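Local coordinates for protein alpha-L-arabinosidase (Xanthomonas axonopodis pv. citri, PDB 6D25) that probably hydrolyses alpha-L-arabinofuranosyl side chains of arabinoxylans, including internally di-substituted ones, as a trimeric GH51 glycoside hydrolase, at residues V83-A88 with M389-T394; H137-F142 with A150-N155; V251-R254 with F259-G262; T408-Q413 with G439-A444; K503-A508 with V515-Q520. All blocks are in the same frame, centred on the assembly; numbering follows the deposited sequence.

Interaction 1: V83-A88 with M389-T394; sequences VAALKA and MVLTPT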
# COMPACT_ATOMS: atom_id res chain seq x y z
N VAL A 83 -3.63 -31.01 24.77
CA VAL A 83 -4.78 -31.36 23.95
C VAL A 83 -5.95 -31.77 24.85
O VAL A 83 -7.08 -31.28 24.68
CB VAL A 83 -4.44 -32.46 22.92
CG1 VAL A 83 -5.68 -33.05 22.27
CG2 VAL A 83 -3.50 -31.92 21.86
N ALA A 84 -5.69 -32.67 25.81
CA ALA A 84 -6.76 -33.17 26.65
C ALA A 84 -7.35 -32.03 27.49
O ALA A 84 -8.59 -31.91 27.67
CB ALA A 84 -6.23 -34.30 27.49
N ALA A 85 -6.49 -31.18 28.03
CA ALA A 85 -6.96 -30.10 28.90
C ALA A 85 -7.82 -29.09 28.12
O ALA A 85 -8.83 -28.60 28.62
CB ALA A 85 -5.78 -29.45 29.55
N LEU A 86 -7.43 -28.77 26.89
CA LEU A 86 -8.20 -27.80 26.12
C LEU A 86 -9.51 -28.43 25.64
O LEU A 86 -10.56 -27.75 25.62
CB LEU A 86 -7.36 -27.30 24.94
CG LEU A 86 -6.12 -26.49 25.34
CD1 LEU A 86 -5.29 -26.18 24.12
CD2 LEU A 86 -6.53 -25.19 26.06
N LYS A 87 -9.49 -29.70 25.27
CA LYS A 87 -10.76 -30.37 24.92
C LYS A 87 -11.73 -30.33 26.11
O LYS A 87 -12.93 -30.17 25.90
CB LYS A 87 -10.51 -31.82 24.49
CG LYS A 87 -9.92 -31.93 23.10
CD LYS A 87 -9.67 -33.35 22.66
CE LYS A 87 -10.96 -34.01 22.23
NZ LYS A 87 -10.67 -35.32 21.63
N ALA A 88 -11.21 -30.49 27.32
CA ALA A 88 -12.09 -30.59 28.49
C ALA A 88 -12.81 -29.25 28.76
O ALA A 88 -13.84 -29.28 29.41
CB ALA A 88 -11.32 -31.04 29.72
N MET A 389 3.22 -29.88 33.30
CA MET A 389 2.09 -29.07 32.90
C MET A 389 1.28 -28.70 34.14
O MET A 389 1.06 -29.55 34.97
CB MET A 389 1.18 -29.82 31.92
CG MET A 389 0.13 -28.92 31.29
SD MET A 389 -1.27 -29.78 30.48
CE MET A 389 -2.11 -30.33 31.97
N VAL A 390 0.79 -27.48 34.22
CA VAL A 390 -0.12 -27.09 35.30
C VAL A 390 -1.28 -26.26 34.73
O VAL A 390 -1.11 -25.48 33.79
CB VAL A 390 0.64 -26.34 36.42
CG1 VAL A 390 1.20 -25.02 35.98
CG2 VAL A 390 -0.24 -26.11 37.63
N LEU A 391 -2.46 -26.49 35.26
CA LEU A 391 -3.66 -25.76 34.94
C LEU A 391 -3.76 -24.54 35.87
O LEU A 391 -3.59 -24.66 37.06
CB LEU A 391 -4.88 -26.66 35.16
CG LEU A 391 -4.89 -27.97 34.38
CD1 LEU A 391 -6.12 -28.80 34.69
CD2 LEU A 391 -4.93 -27.68 32.90
N THR A 392 -4.04 -23.38 35.30
CA THR A 392 -4.05 -22.14 36.09
C THR A 392 -5.44 -21.91 36.71
O THR A 392 -6.44 -22.47 36.30
CB THR A 392 -3.67 -20.95 35.21
OG1 THR A 392 -4.71 -20.74 34.25
CG2 THR A 392 -2.32 -21.14 34.54
N PRO A 393 -5.51 -21.00 37.68
CA PRO A 393 -6.78 -20.56 38.19
C PRO A 393 -7.72 -20.06 37.09
O PRO A 393 -8.92 -20.31 37.15
CB PRO A 393 -6.45 -19.45 39.20
CG PRO A 393 -5.10 -19.86 39.68
CD PRO A 393 -4.41 -20.37 38.43
N THR A 394 -7.17 -19.41 36.08
CA THR A 394 -7.97 -18.87 34.99
C THR A 394 -8.61 -20.02 34.20
O THR A 394 -9.77 -19.93 33.84
CB THR A 394 -7.12 -17.98 34.08
OG1 THR A 394 -6.65 -16.88 34.84
CG2 THR A 394 -7.88 -17.48 32.86
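Ala-85, on the first barrel helix (80-88), packs against Leu-391 and Met-389 of a beta hairpin, and the contact joins the (beta/alpha)8 barrel characteristic of GH51 to the chain leaving its last strand. The hairpin pairs strands 382-385 and 388-391; helix 393-400 follows directly. The CB of Ala-85 points at the strand and presents its methyl to two longer side chains. Leu-391 does not aim its CB at the helix, yet its end swings in: with CG placed beside the backbone N (chi1 -57°), the CD2 branch reaches Ala-85 CB at 3.9 Å. The other branch, CD1, lies farther off, at 5.2 Å from Ala-85 CB, so Leu-391 leans on the alanine with one methyl. Met-389 comes from two residues earlier on the same strand. Its chain is nearly extended as far as the sulfur and then turns at chi3 (73°), which lays the last bond broadside to the alanine, CE at 4.5 Å and SD at 4.6 Å from Ala-85 CB. Ile-382 on the partner strand touches both Ala-85 and Met-389 and continues this apolar patch. Polar ties lie around it: the carbonyl oxygen of Ala-85 accepts a hydrogen bond from Tyr-395 OH, and Thr-392, the N-cap of helix 393-400, holds Tyr-395 N through OG1. Within the strand, Met-389 CE and Leu-391 CD2 lie 4.0 Å apart, so the two methyls that meet Ala-85 CB also touch each other.

Interaction 2: H137-F142 with A150-N155; sequences HEFMDF and AYIAGN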
# COMPACT_ATOMS: atom_id res chain seq x y z
N HIS A 137 -0.64 -26.03 8.22
CA HIS A 137 -1.18 -27.36 8.36
C HIS A 137 -1.20 -27.76 9.84
O HIS A 137 -2.16 -28.42 10.30
CB HIS A 137 -0.39 -28.39 7.55
CG HIS A 137 -0.65 -28.30 6.09
ND1 HIS A 137 -1.21 -29.32 5.38
CD2 HIS A 137 -0.40 -27.30 5.22
CE1 HIS A 137 -1.29 -28.97 4.13
NE2 HIS A 137 -0.83 -27.73 3.98
N GLU A 138 -0.13 -27.40 10.57
CA GLU A 138 -0.04 -27.86 11.93
C GLU A 138 -1.11 -27.17 12.76
O GLU A 138 -1.77 -27.83 13.60
CB GLU A 138 1.38 -27.63 12.48
CG GLU A 138 2.44 -28.46 11.77
CD GLU A 138 2.87 -28.00 10.38
OE1 GLU A 138 2.66 -26.81 10.02
OE2 GLU A 138 3.45 -28.83 9.67
N PHE A 139 -1.31 -25.85 12.55
CA PHE A 139 -2.36 -25.16 13.30
C PHE A 139 -3.75 -25.69 12.89
O PHE A 139 -4.61 -26.00 13.77
CB PHE A 139 -2.31 -23.65 13.12
CG PHE A 139 -3.47 -22.96 13.75
CD1 PHE A 139 -3.59 -22.89 15.14
CD2 PHE A 139 -4.50 -22.45 12.99
CE1 PHE A 139 -4.68 -22.29 15.73
CE2 PHE A 139 -5.60 -21.84 13.60
CZ PHE A 139 -5.67 -21.77 14.97
N MET A 140 -4.02 -25.78 11.59
CA MET A 140 -5.38 -26.13 11.19
C MET A 140 -5.73 -27.56 11.62
O MET A 140 -6.87 -27.82 12.06
CB MET A 140 -5.58 -25.94 9.68
CG MET A 140 -5.51 -24.50 9.25
SD MET A 140 -6.70 -23.41 10.10
CE MET A 140 -8.19 -23.99 9.31
N ASP A 141 -4.79 -28.48 11.51
CA ASP A 141 -5.05 -29.86 11.94
C ASP A 141 -5.17 -29.90 13.47
O ASP A 141 -5.90 -30.74 14.00
CB ASP A 141 -3.98 -30.82 11.42
CG ASP A 141 -4.04 -31.06 9.92
OD1 ASP A 141 -5.11 -30.80 9.30
OD2 ASP A 141 -2.99 -31.48 9.38
N PHE A 142 -4.50 -29.03 14.18
CA PHE A 142 -4.68 -28.91 15.65
C PHE A 142 -6.12 -28.48 15.97
O PHE A 142 -6.74 -29.07 16.88
CB PHE A 142 -3.67 -27.92 16.23
CG PHE A 142 -3.75 -27.69 17.71
CD1 PHE A 142 -3.36 -28.67 18.59
CD2 PHE A 142 -4.17 -26.47 18.22
CE1 PHE A 142 -3.36 -28.45 19.95
CE2 PHE A 142 -4.14 -26.24 19.60
CZ PHE A 142 -3.77 -27.24 20.45
N ALA A 150 -11.09 -22.29 13.68
CA ALA A 150 -9.91 -21.49 13.39
C ALA A 150 -10.34 -20.03 13.21
O ALA A 150 -11.26 -19.73 12.43
CB ALA A 150 -9.27 -21.99 12.12
N TYR A 151 -9.66 -19.12 13.90
CA TYR A 151 -9.74 -17.72 13.69
C TYR A 151 -8.36 -17.27 13.18
O TYR A 151 -7.42 -17.14 13.96
CB TYR A 151 -10.20 -17.06 14.99
CG TYR A 151 -10.25 -15.55 15.04
CD1 TYR A 151 -9.96 -14.75 13.95
CD2 TYR A 151 -10.64 -14.93 16.22
CE1 TYR A 151 -10.04 -13.37 14.05
CE2 TYR A 151 -10.72 -13.54 16.32
CZ TYR A 151 -10.42 -12.76 15.23
OH TYR A 151 -10.46 -11.40 15.34
N ILE A 152 -8.23 -17.07 11.88
CA ILE A 152 -6.94 -16.81 11.25
C ILE A 152 -6.70 -15.31 11.24
O ILE A 152 -7.57 -14.59 10.80
CB ILE A 152 -6.91 -17.38 9.82
CG1 ILE A 152 -7.03 -18.90 9.81
CG2 ILE A 152 -5.66 -16.90 9.06
CD1 ILE A 152 -5.86 -19.60 10.44
N ALA A 153 -5.52 -14.88 11.65
CA ALA A 153 -5.11 -13.47 11.65
C ALA A 153 -4.22 -13.22 10.43
O ALA A 153 -3.11 -13.75 10.35
CB ALA A 153 -4.40 -13.10 12.92
N GLY A 154 -4.74 -12.45 9.47
CA GLY A 154 -4.03 -12.17 8.22
C GLY A 154 -3.14 -10.94 8.28
O GLY A 154 -3.33 -10.00 9.09
N ASN A 155 -2.12 -10.94 7.42
CA ASN A 155 -1.10 -9.90 7.34
C ASN A 155 -1.57 -8.80 6.37
O ASN A 155 -1.65 -9.00 5.15
CB ASN A 155 0.23 -10.50 6.86
CG ASN A 155 1.38 -9.50 6.80
OD1 ASN A 155 1.14 -8.30 6.71
ND2 ASN A 155 2.62 -9.97 6.80
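Met-140 and Phe-139 reach from helix 136-146 to Ala-150 and Ile-152 on the strand that follows it. The thioether of Met-140 lies over the alanine methyl, with SD and CE each 3.6 Å from Ala-150 CB. This follows from a chain bent at both chi2 (-57°) and chi3 (-71°), which curls the end of the methionine back to the strand although its CB does not aim there. Ile-152 offers CD1 to both helix residues, 3.9 Å from Met-140 SD and 3.9 Å from Phe-139 CE2. Its side chain runs roughly perpendicular to the methionine, whereas it slides past the phenylalanine in the opposite direction. The same ring carbon, Phe-139 CE2, is 4.0 Å from Ala-150 CB.

In the next shell, Trp-96 of strand 93-96 stacks on the Phe-139 ring and also touches Ile-152, while Trp-167 and Met-171 of helix 161-172 pack on Ile-152. From the same helix as Phe-139, Glu-138 makes salt bridges with Arg-133 and Arg-117. Helix and strand run nearly antiparallel (154°), as expected for the returning half of a beta-alpha-beta crossover in the barrel. Because all four residues are buried and no hydrogen bond crosses, the helix is held to the strand by apolar side chains, while the strand's backbone bonds go to strands 93-96 and 196-199.

Interaction 3: V251-R254 with F259-G262; sequences VMMR and FMDG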
# COMPACT_ATOMS: atom_id res chain seq x y z
N VAL A 251 -14.65 6.12 13.11
CA VAL A 251 -14.25 6.18 11.71
C VAL A 251 -14.36 4.80 11.08
O VAL A 251 -14.83 4.71 9.94
CB VAL A 251 -12.83 6.77 11.56
CG1 VAL A 251 -12.34 6.68 10.12
CG2 VAL A 251 -12.83 8.22 12.04
N MET A 252 -13.92 3.74 11.74
CA MET A 252 -13.98 2.43 11.11
C MET A 252 -15.45 2.10 10.79
O MET A 252 -15.73 1.55 9.71
CB MET A 252 -13.44 1.30 11.98
CG MET A 252 -11.97 1.31 12.14
SD MET A 252 -11.00 1.03 10.59
CE MET A 252 -11.90 -0.32 9.86
N MET A 253 -16.37 2.40 11.71
CA MET A 253 -17.77 2.06 11.47
C MET A 253 -18.35 2.98 10.38
O MET A 253 -19.04 2.50 9.47
CB MET A 253 -18.59 2.15 12.77
CG MET A 253 -18.26 1.09 13.77
SD MET A 253 -18.47 -0.60 13.19
CE MET A 253 -20.26 -0.67 13.19
N ARG A 254 -18.09 4.29 10.48
CA ARG A 254 -18.60 5.24 9.50
C ARG A 254 -18.13 4.83 8.09
O ARG A 254 -18.88 4.88 7.14
CB ARG A 254 -18.10 6.66 9.77
CG ARG A 254 -18.59 7.74 8.80
CD ARG A 254 -17.93 9.08 9.19
NE ARG A 254 -16.52 9.14 8.76
CZ ARG A 254 -15.53 9.76 9.41
NH1 ARG A 254 -15.75 10.43 10.53
NH2 ARG A 254 -14.31 9.75 8.89
N PHE A 259 -18.53 -3.62 5.25
CA PHE A 259 -17.58 -4.61 4.75
C PHE A 259 -17.04 -5.51 5.86
O PHE A 259 -16.07 -6.24 5.60
CB PHE A 259 -16.41 -3.91 4.05
CG PHE A 259 -16.84 -3.10 2.87
CD1 PHE A 259 -17.30 -3.74 1.72
CD2 PHE A 259 -16.86 -1.73 2.94
CE1 PHE A 259 -17.75 -2.99 0.64
CE2 PHE A 259 -17.26 -0.98 1.84
CZ PHE A 259 -17.73 -1.61 0.70
N MET A 260 -17.61 -5.46 7.07
CA MET A 260 -17.08 -6.25 8.15
C MET A 260 -18.20 -7.08 8.78
O MET A 260 -19.34 -6.68 8.76
CB MET A 260 -16.42 -5.36 9.21
CG MET A 260 -17.32 -4.26 9.73
SD MET A 260 -16.58 -3.26 11.03
CE MET A 260 -15.69 -2.01 10.10
N ASP A 261 -17.83 -8.23 9.31
CA ASP A 261 -18.74 -9.09 10.12
C ASP A 261 -18.49 -8.85 11.61
O ASP A 261 -19.36 -9.14 12.46
CB ASP A 261 -18.55 -10.55 9.72
CG ASP A 261 -18.83 -10.72 8.24
OD1 ASP A 261 -19.99 -10.55 7.88
OD2 ASP A 261 -17.86 -10.92 7.42
N GLY A 262 -17.33 -8.30 11.93
CA GLY A 262 -16.95 -8.00 13.30
C GLY A 262 -15.93 -6.88 13.35
O GLY A 262 -15.23 -6.60 12.32
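The backbones of Met-253, on helix 246-256, and Met-260, in the irregular stretch after it, come no closer than 9.0 Å between CA atoms, a gap bridged by long methionine side chains. Met-260 does most of the reaching. Its CB points at the helix, and CG sits between the backbone N and the carbonyl carbon (chi1 54°), from where an extended chi2 carries the sulfur across before the chain bends at chi3. At the sulfur it meets Met-253, the two side chains crossing at about a right angle with SD of Met-253 and SD of Met-260 3.9 Å apart. The terminal methyl then turns to Met-252: Met-260 CE lies 3.6 Å from the carbonyl oxygen Met-252 O and 4.2 Å from Met-252 CE. One methionine thus serves two helix residues, its sulfur facing one and its methyl the other. The segment belongs to the (beta/alpha)8 barrel: helix 246-256 connects parallel strands 235-238 and 262-269, and residues 259-262 lead the chain from the helix back into the sheet. There Asp-261 and Gly-262 already share backbone hydrogen bonds with strand 235-238. Met-260 is backed by Ala-238 and Val-318. On the helix, Met-252 also packs against Val-212 and Ala-216 of helix 212-224, while Met-253 rests on Met-309 and Tyr-312 of helix 285-312. Phe-259, next to Met-260 in the chain, touches Asn-209 of a second subunit of the trimer.

Interaction 4: T408-Q413 with G439-A444; sequences THLPLQ and GHVYIA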
# COMPACT_ATOMS: atom_id res chain seq x y z
N THR A 408 -28.58 -18.82 27.22
CA THR A 408 -29.47 -17.68 27.13
C THR A 408 -29.21 -16.78 28.35
O THR A 408 -29.30 -17.23 29.50
CB THR A 408 -30.93 -18.15 27.10
OG1 THR A 408 -31.13 -18.97 25.95
CG2 THR A 408 -31.93 -17.02 27.07
N HIS A 409 -28.93 -15.52 28.09
CA HIS A 409 -28.74 -14.53 29.16
C HIS A 409 -30.02 -14.39 30.01
O HIS A 409 -31.14 -14.27 29.46
CB HIS A 409 -28.36 -13.17 28.55
CG HIS A 409 -28.48 -12.02 29.51
ND1 HIS A 409 -27.55 -11.82 30.50
CD2 HIS A 409 -29.41 -11.04 29.61
CE1 HIS A 409 -27.92 -10.74 31.17
NE2 HIS A 409 -29.06 -10.24 30.66
N LEU A 410 -29.87 -14.36 31.33
CA LEU A 410 -30.95 -14.01 32.23
C LEU A 410 -30.57 -12.76 33.03
O LEU A 410 -29.44 -12.67 33.55
CB LEU A 410 -31.25 -15.16 33.19
CG LEU A 410 -31.59 -16.50 32.54
CD1 LEU A 410 -31.74 -17.56 33.61
CD2 LEU A 410 -32.83 -16.44 31.67
N PRO A 411 -31.50 -11.81 33.16
CA PRO A 411 -31.20 -10.59 33.94
C PRO A 411 -30.97 -10.94 35.40
O PRO A 411 -31.81 -11.62 36.00
CB PRO A 411 -32.44 -9.68 33.79
CG PRO A 411 -33.04 -10.18 32.45
CD PRO A 411 -32.75 -11.65 32.41
N LEU A 412 -29.85 -10.50 35.94
CA LEU A 412 -29.54 -10.62 37.37
C LEU A 412 -29.18 -9.22 37.87
O LEU A 412 -28.18 -8.68 37.44
CB LEU A 412 -28.39 -11.61 37.60
CG LEU A 412 -27.92 -11.72 39.06
CD1 LEU A 412 -28.97 -12.38 39.96
CD2 LEU A 412 -26.66 -12.55 39.17
N GLN A 413 -29.99 -8.64 38.73
CA GLN A 413 -29.73 -7.32 39.30
C GLN A 413 -29.26 -7.50 40.74
O GLN A 413 -29.95 -8.17 41.49
CB GLN A 413 -31.01 -6.46 39.29
CG GLN A 413 -30.72 -4.96 39.27
CD GLN A 413 -31.69 -4.06 40.03
OE1 GLN A 413 -32.90 -4.30 40.10
NE2 GLN A 413 -31.14 -3.00 40.61
N GLY A 439 -30.75 -26.99 29.94
CA GLY A 439 -32.08 -26.72 30.49
C GLY A 439 -32.04 -26.18 31.91
O GLY A 439 -33.09 -25.80 32.45
N HIS A 440 -30.88 -26.14 32.55
CA HIS A 440 -30.74 -25.67 33.93
C HIS A 440 -30.34 -24.18 33.95
O HIS A 440 -29.65 -23.68 33.04
CB HIS A 440 -29.70 -26.51 34.69
CG HIS A 440 -30.13 -27.92 34.91
ND1 HIS A 440 -30.88 -28.30 36.02
CD2 HIS A 440 -29.99 -29.03 34.15
CE1 HIS A 440 -31.17 -29.59 35.94
NE2 HIS A 440 -30.62 -30.07 34.80
N VAL A 441 -30.76 -23.53 35.02
CA VAL A 441 -30.34 -22.16 35.28
C VAL A 441 -29.04 -22.20 36.10
O VAL A 441 -28.93 -22.97 37.06
CB VAL A 441 -31.42 -21.35 36.00
CG1 VAL A 441 -30.91 -20.02 36.53
CG2 VAL A 441 -32.63 -21.18 35.11
N TYR A 442 -28.07 -21.37 35.71
CA TYR A 442 -26.81 -21.22 36.40
C TYR A 442 -26.62 -19.76 36.83
O TYR A 442 -26.99 -18.84 36.09
CB TYR A 442 -25.63 -21.63 35.52
CG TYR A 442 -25.56 -23.10 35.19
CD1 TYR A 442 -26.40 -23.66 34.23
CD2 TYR A 442 -24.69 -23.93 35.85
CE1 TYR A 442 -26.33 -25.01 33.92
CE2 TYR A 442 -24.62 -25.28 35.57
CZ TYR A 442 -25.45 -25.83 34.61
OH TYR A 442 -25.38 -27.17 34.34
N ILE A 443 -26.06 -19.59 38.04
CA ILE A 443 -25.79 -18.26 38.60
C ILE A 443 -24.34 -18.23 39.04
O ILE A 443 -23.94 -19.09 39.84
CB ILE A 443 -26.66 -17.93 39.82
CG1 ILE A 443 -28.15 -18.16 39.59
CG2 ILE A 443 -26.31 -16.51 40.31
CD1 ILE A 443 -28.95 -18.14 40.88
N ALA A 444 -23.58 -17.26 38.49
CA ALA A 444 -22.21 -17.01 38.88
C ALA A 444 -22.19 -15.82 39.84
O ALA A 444 -22.84 -14.81 39.57
CB ALA A 444 -21.38 -16.74 37.67
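Leu-410 meets Val-441, and two residues further along both segments Leu-412 meets Ile-443; these two apolar pairs carry the contact. In the first, a single branch of the leucine addresses both methyls of the valine, Leu-410 CD1 lying 3.9 Å from Val-441 CG1 and 4.0 Å from Val-441 CG2. It is brought there by a CB aimed at the other segment and by a first torsion of -57°, which puts CG beside the backbone N. In the second pair Leu-412 takes another rotamer, with chi1 at 176°, and sends CD2 to the branch methyl of the isoleucine: Leu-412 CD2 is 4.1 Å from Ile-443 CG2, the side chains crossing at about a right angle. Leu-35 of strand 29-36 touches all four residues.

Backbone hydrogen bonds belong to other neighbours. None joins the two segments, whose CA atoms are 8.7 Å apart at Leu-410 and Val-441, because strand 424-435 runs between them in the sheet and pairs with Leu-410 through Ala-433.

Polar side chains make bonds at the start of the second strand. Asp-438 accepts hydrogen bonds from His-440 N and Tyr-442 OH, while His-440 ND1 bonds to Leu-519 O.

Leucines and beta-branched residues meeting from next-but-one strands of a curved sheet form a hydrophobic core of the kind found in the C-terminal jelly-roll beta sandwich of GH51 enzymes.

Interaction 5: K503-A508 with V515-Q520; sequences KTVNVA and VMLKLQ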
# COMPACT_ATOMS: atom_id res chain seq x y z
N LYS A 503 -38.93 -18.79 47.02
CA LYS A 503 -38.42 -18.23 45.79
C LYS A 503 -37.02 -17.60 45.99
O LYS A 503 -36.59 -16.90 45.14
CB LYS A 503 -39.43 -17.23 45.25
CG LYS A 503 -40.75 -17.89 44.82
CD LYS A 503 -41.85 -16.94 44.49
CE LYS A 503 -41.42 -15.91 43.47
NZ LYS A 503 -42.47 -14.88 43.27
N THR A 504 -36.32 -17.89 47.08
CA THR A 504 -35.04 -17.25 47.38
C THR A 504 -33.89 -18.26 47.28
O THR A 504 -34.00 -19.40 47.79
CB THR A 504 -35.08 -16.66 48.80
OG1 THR A 504 -36.16 -15.74 48.84
CG2 THR A 504 -33.83 -15.92 49.22
N VAL A 505 -32.79 -17.83 46.64
CA VAL A 505 -31.52 -18.50 46.78
C VAL A 505 -30.65 -17.69 47.76
O VAL A 505 -30.37 -16.52 47.53
CB VAL A 505 -30.81 -18.69 45.43
CG1 VAL A 505 -29.47 -19.38 45.59
CG2 VAL A 505 -31.63 -19.53 44.47
N ASN A 506 -30.24 -18.32 48.85
CA ASN A 506 -29.41 -17.64 49.86
C ASN A 506 -28.00 -18.23 49.74
O ASN A 506 -27.85 -19.46 49.72
CB ASN A 506 -29.97 -17.83 51.28
CG ASN A 506 -29.10 -17.22 52.39
OD1 ASN A 506 -29.21 -16.01 52.64
ND2 ASN A 506 -28.32 -18.05 53.10
N VAL A 507 -27.00 -17.36 49.67
CA VAL A 507 -25.63 -17.79 49.46
C VAL A 507 -24.73 -17.17 50.54
O VAL A 507 -24.66 -15.95 50.66
CB VAL A 507 -25.14 -17.38 48.07
CG1 VAL A 507 -23.75 -17.96 47.78
CG2 VAL A 507 -26.10 -17.78 46.97
N ALA A 508 -24.03 -18.00 51.28
CA ALA A 508 -22.91 -17.57 52.14
C ALA A 508 -21.64 -17.60 51.29
O ALA A 508 -21.09 -18.66 50.96
CB ALA A 508 -22.82 -18.46 53.37
N VAL A 515 -18.26 -18.49 42.86
CA VAL A 515 -19.10 -19.69 42.87
C VAL A 515 -19.92 -19.74 41.57
O VAL A 515 -20.27 -18.70 40.99
CB VAL A 515 -20.02 -19.77 44.09
CG1 VAL A 515 -19.22 -19.73 45.39
CG2 VAL A 515 -21.07 -18.66 44.10
N MET A 516 -20.16 -20.95 41.11
CA MET A 516 -21.06 -21.23 40.01
C MET A 516 -22.13 -22.19 40.54
O MET A 516 -21.81 -23.28 40.98
CB MET A 516 -20.33 -21.83 38.80
CG MET A 516 -21.23 -22.09 37.62
SD MET A 516 -21.96 -20.59 36.91
CE MET A 516 -20.52 -19.90 36.11
N LEU A 517 -23.37 -21.72 40.56
CA LEU A 517 -24.52 -22.43 41.13
C LEU A 517 -25.42 -22.96 40.01
O LEU A 517 -25.62 -22.28 39.02
CB LEU A 517 -25.34 -21.48 41.99
CG LEU A 517 -24.56 -20.74 43.07
CD1 LEU A 517 -25.48 -19.84 43.87
CD2 LEU A 517 -23.86 -21.74 43.98
N LYS A 518 -25.88 -24.18 40.19
CA LYS A 518 -26.78 -24.82 39.26
C LYS A 518 -28.11 -25.08 39.98
O LYS A 518 -28.13 -25.75 41.05
CB LYS A 518 -26.17 -26.14 38.80
CG LYS A 518 -27.07 -27.02 37.94
CD LYS A 518 -26.38 -28.29 37.56
CE LYS A 518 -27.23 -29.15 36.66
NZ LYS A 518 -26.63 -30.47 36.36
N LEU A 519 -29.18 -24.49 39.47
CA LEU A 519 -30.51 -24.70 40.03
C LEU A 519 -31.13 -25.96 39.42
O LEU A 519 -31.01 -26.20 38.22
CB LEU A 519 -31.40 -23.48 39.79
CG LEU A 519 -30.84 -22.17 40.32
CD1 LEU A 519 -31.81 -21.01 40.19
CD2 LEU A 519 -30.51 -22.34 41.79
N GLN A 520 -31.77 -26.77 40.22
CA GLN A 520 -32.74 -27.73 39.71
C GLN A 520 -34.06 -26.97 39.53
O GLN A 520 -34.75 -26.46 40.47
CB GLN A 520 -32.81 -28.94 40.64
CG GLN A 520 -32.74 -30.28 39.91
CD GLN A 520 -31.39 -30.63 39.32
OE1 GLN A 520 -30.41 -29.86 39.37
NE2 GLN A 520 -31.33 -31.81 38.72
OXT GLN A 520 -34.42 -26.75 38.38
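The strand carrying Val-505 and Val-507 faces the one carrying Leu-517 and Leu-519 at an axis separation of 10.6 Å, the two running roughly antiparallel at 153°. At that spacing they are layers laid face on face, and no backbone hydrogen bond crosses. The CA atoms of Val-505 and Leu-519 are 9.2 Å apart, a distance spanned by inward-pointing side chains.

Val-507 and Leu-517 reach for each other tip to tip, bringing Val-507 CG2 to 3.8 Å from Leu-517 CD1. Leu-517 has CG beside its backbone N and a fully extended chi2 (-179°), which drives CD1 straight across the interface. That methyl also comes near the second valine, though more loosely, at 4.4 Å from Val-505 CG1. The other methyl of Val-505 serves a different leucine: CG2 is 4.0 Å from Leu-519 CD2, the two side chains meeting at a slant. Val-505 is therefore shared, one branch to each leucine.

Val-460 touches Val-505 within its own layer, and Val-468 packs on both Leu-517 and Leu-519 in the other. On the first strand, Asn-506 points its CB away from the interface. Strand 504-509 takes its backbone bonds from strands 454-461 and 498-501, whereas 513-519 lies between 441-447 and 468-473. Two consecutive strands assigned to opposite layers, with valines and leucines meeting between them, are characteristic of a beta sandwich, here the C-terminal domain of the GH51 fold.

Interactions 1, 2 and 3 involve helices of the (beta/alpha)8 barrel, whereas interactions 4 and 5 lie in the beta-sandwich domain. Interactions 1 and 2 meet where two helices pack: Val-83 CG2 is 4.0 Å from Phe-142 CE1, although the centres of the two contacts are 20 Å apart. Interaction 3 lies farther round the barrel, its nearest atoms about 7 Å from interaction 2. Interactions 4 and 5 share a sheet, their centres 11 Å apart, and probable hydrogen bonds connect them: Ile-443 O to Leu-517 N (2.8 Å) and Val-441 O to Leu-519 N (2.9 Å). Helix 393-400, beginning in interaction 1, leads the chain to strand 407-421 of interaction 4, linking the domains.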